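Local coordinates for uncharacterized protein (Leptospira interrogans serogroup Icterohaemorrhagiae serovar copenhageni, PDB 6ULO), which is of unknown function, is predicted to be membrane-bound through a transmembrane helix, and belongs to a family grouped with the NADP-binding Rossmann folds, at residues I57-N62 against N313-V318. Residues are numbered along the deposited sequence; the frame is centred on the assembly and turned at random. Where two conformers were deposited one is given.
Sequences IPHVQN and NGITVV
The imidazole of H59 reaches across to two aliphatic side chains, I315 and V317, and these three residues make up the whole interface between 57-62 and 313-318. Two carbon-carbon approaches define it: H59 CD2 lies 3.8 Å from I315 CD1, and H59 CE1 lies 3.7 Å from V317 CG2. NE2 of H59, between those two carbons, is 3.9 Å from I315 CD1. Both methyls come up obliquely to the ring, so the evidence supports van der Waals contact and no defined stacking geometry. H59 and I315 extend to meet from opposite directions; the V317 side chain runs at an angle to that of H59, offering CG2, the methyl anti to its carbonyl carbon.

CB of H59 already points toward the strand, and chi2 of -76° turns the CD2, NE2 and CE1 side of the ring to it. I315 is extended about both chi1 and chi2, the latter 166°, which carries CD1 out to the ring. T316, between I315 and V317, turns to the other side, where OG1 is hydrogen-bonded to NE2 of H277. The backbones stay apart, with 9.3 Å between H59 CA and V317 CA.

Strand 277-282 adds V280 against H59 and Y278 against I315. Strands 307-310 and 315-318 form an antiparallel hairpin, V317 pairing with T308; G314 and I315 face D310 as a G1 beta bulge, where a CB on G314 would jam against N313 O. The sheet's five successive parallel strands are consistent with a Rossmann-like fold.

Burying just 113 Å², the contact rests on shape: it gives neither ring nitrogen a hydrogen-bond partner in the opposite segment and, being non-directional, probably tolerates small turns of the ring.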
loop_
_atom_site.group_PDB
_atom_site.type_symbol
_atom_site.label_atom_id
_atom_site.label_comp_id
_atom_site.label_asym_id
_atom_site.label_seq_id
_atom_site.Cartn_x
_atom_site.Cartn_y
_atom_site.Cartn_z
ATOM N N ILE A 57 5.979 -12.498 2.884
ATOM C CA ILE A 57 6.930 -12.770 1.804
ATOM C C ILE A 57 6.591 -14.004 0.979
ATOM O O ILE A 57 6.536 -13.896 -0.247
ATOM C CB ILE A 57 8.368 -12.764 2.327
ATOM C CG1 ILE A 57 8.755 -11.366 2.825
ATOM C CG2 ILE A 57 9.329 -13.257 1.209
ATOM C CD1 ILE A 57 10.068 -11.366 3.606
ATOM N N PRO A 58 6.372 -15.177 1.559
ATOM C CA PRO A 58 6.144 -16.361 0.709
ATOM C C PRO A 58 4.861 -16.280 -0.088
ATOM O O PRO A 58 4.758 -16.955 -1.117
ATOM C CB PRO A 58 6.108 -17.535 1.698
ATOM C CG PRO A 58 6.110 -16.943 3.073
ATOM C CD PRO A 58 6.537 -15.509 2.990
ATOM N N HIS A 59 3.892 -15.484 0.365
ATOM C CA HIS A 59 2.634 -15.303 -0.358
ATOM C C HIS A 59 2.735 -14.303 -1.495
ATOM O O HIS A 59 2.160 -14.530 -2.568
ATOM C CB HIS A 59 1.561 -14.865 0.629
ATOM C CG HIS A 59 1.315 -15.876 1.691
ATOM N ND1 HIS A 59 0.596 -17.025 1.454
ATOM C CD2 HIS A 59 1.736 -15.944 2.978
ATOM C CE1 HIS A 59 0.579 -17.753 2.551
ATOM N NE2 HIS A 59 1.259 -17.120 3.489
ATOM N N VAL A 60 3.409 -13.173 -1.276
ATOM C CA VAL A 60 3.415 -12.117 -2.278
ATOM C C VAL A 60 4.612 -12.137 -3.216
ATOM O O VAL A 60 4.575 -11.449 -4.242
ATOM C CB VAL A 60 3.277 -10.727 -1.624
ATOM C CG1 VAL A 60 2.016 -10.634 -0.800
ATOM C CG2 VAL A 60 4.515 -10.391 -0.793
ATOM N N GLN A 61 5.682 -12.858 -2.892
ATOM C CA GLN A 61 6.892 -12.737 -3.692
ATOM C C GLN A 61 6.613 -13.070 -5.155
ATOM O O GLN A 61 5.953 -14.066 -5.484
ATOM C CB GLN A 61 8.015 -13.610 -3.139
ATOM C CG GLN A 61 7.715 -15.090 -3.094
ATOM C CD GLN A 61 8.825 -15.845 -2.412
ATOM O OE1 GLN A 61 9.889 -15.281 -2.157
ATOM N NE2 GLN A 61 8.588 -17.118 -2.095
ATOM N N ASN A 62 7.076 -12.182 -6.044
ATOM C CA ASN A 62 7.008 -12.386 -7.490
ATOM C C ASN A 62 5.598 -12.439 -8.060
ATOM O O ASN A 62 5.436 -12.829 -9.209
ATOM C CB ASN A 62 7.804 -13.614 -7.922
ATOM C CG ASN A 62 9.240 -13.500 -7.541
ATOM O OD1 ASN A 62 9.840 -12.441 -7.686
ATOM N ND2 ASN A 62 9.805 -14.584 -7.025
ATOM N N ASN A 313 2.184 -18.199 14.052
ATOM C CA ASN A 313 2.766 -16.971 13.532
ATOM C C ASN A 313 1.729 -15.879 13.331
ATOM O O ASN A 313 2.109 -14.711 13.123
ATOM C CB ASN A 313 3.511 -17.278 12.230
ATOM C CG ASN A 313 4.612 -18.249 12.452
ATOM O OD1 ASN A 313 5.575 -17.934 13.142
ATOM N ND2 ASN A 313 4.458 -19.458 11.933
ATOM N N GLY A 314 0.442 -16.211 13.383
ATOM C CA GLY A 314 -0.562 -15.178 13.251
ATOM C C GLY A 314 -0.858 -14.748 11.828
ATOM O O GLY A 314 -0.909 -13.548 11.546
ATOM N N ILE A 315 -1.033 -15.700 10.917
ATOM C CA ILE A 315 -1.394 -15.404 9.542
ATOM C C ILE A 315 -2.408 -16.438 9.050
ATOM O O ILE A 315 -2.302 -17.629 9.360
ATOM C CB ILE A 315 -0.134 -15.274 8.652
ATOM C CG1 ILE A 315 -0.526 -14.944 7.204
ATOM C CG2 ILE A 315 0.735 -16.542 8.746
ATOM C CD1 ILE A 315 0.653 -14.459 6.335
ATOM N N THR A 316 -3.380 -15.964 8.273
ATOM C CA THR A 316 -4.471 -16.761 7.721
ATOM C C THR A 316 -4.470 -16.642 6.200
ATOM O O THR A 316 -4.153 -15.579 5.648
ATOM C CB THR A 316 -5.798 -16.235 8.305
ATOM O OG1 THR A 316 -5.899 -16.626 9.679
ATOM C CG2 THR A 316 -7.011 -16.743 7.586
ATOM N N VAL A 317 -4.797 -17.748 5.529
ATOM C CA VAL A 317 -5.152 -17.742 4.112
ATOM C C VAL A 317 -6.643 -17.996 4.037
ATOM O O VAL A 317 -7.120 -19.019 4.532
ATOM C CB VAL A 317 -4.403 -18.838 3.341
ATOM C CG1 VAL A 317 -4.830 -18.860 1.880
ATOM C CG2 VAL A 317 -2.888 -18.711 3.521
ATOM N N VAL A 318 -7.389 -17.098 3.402
ATOM C CA VAL A 318 -8.800 -17.369 3.135
ATOM C C VAL A 318 -8.856 -18.123 1.813
ATOM O O VAL A 318 -8.788 -17.512 0.729
ATOM C CB VAL A 318 -9.674 -16.113 3.114
ATOM C CG1 VAL A 318 -11.100 -16.470 2.706
ATOM C CG2 VAL A 318 -9.674 -15.433 4.480
#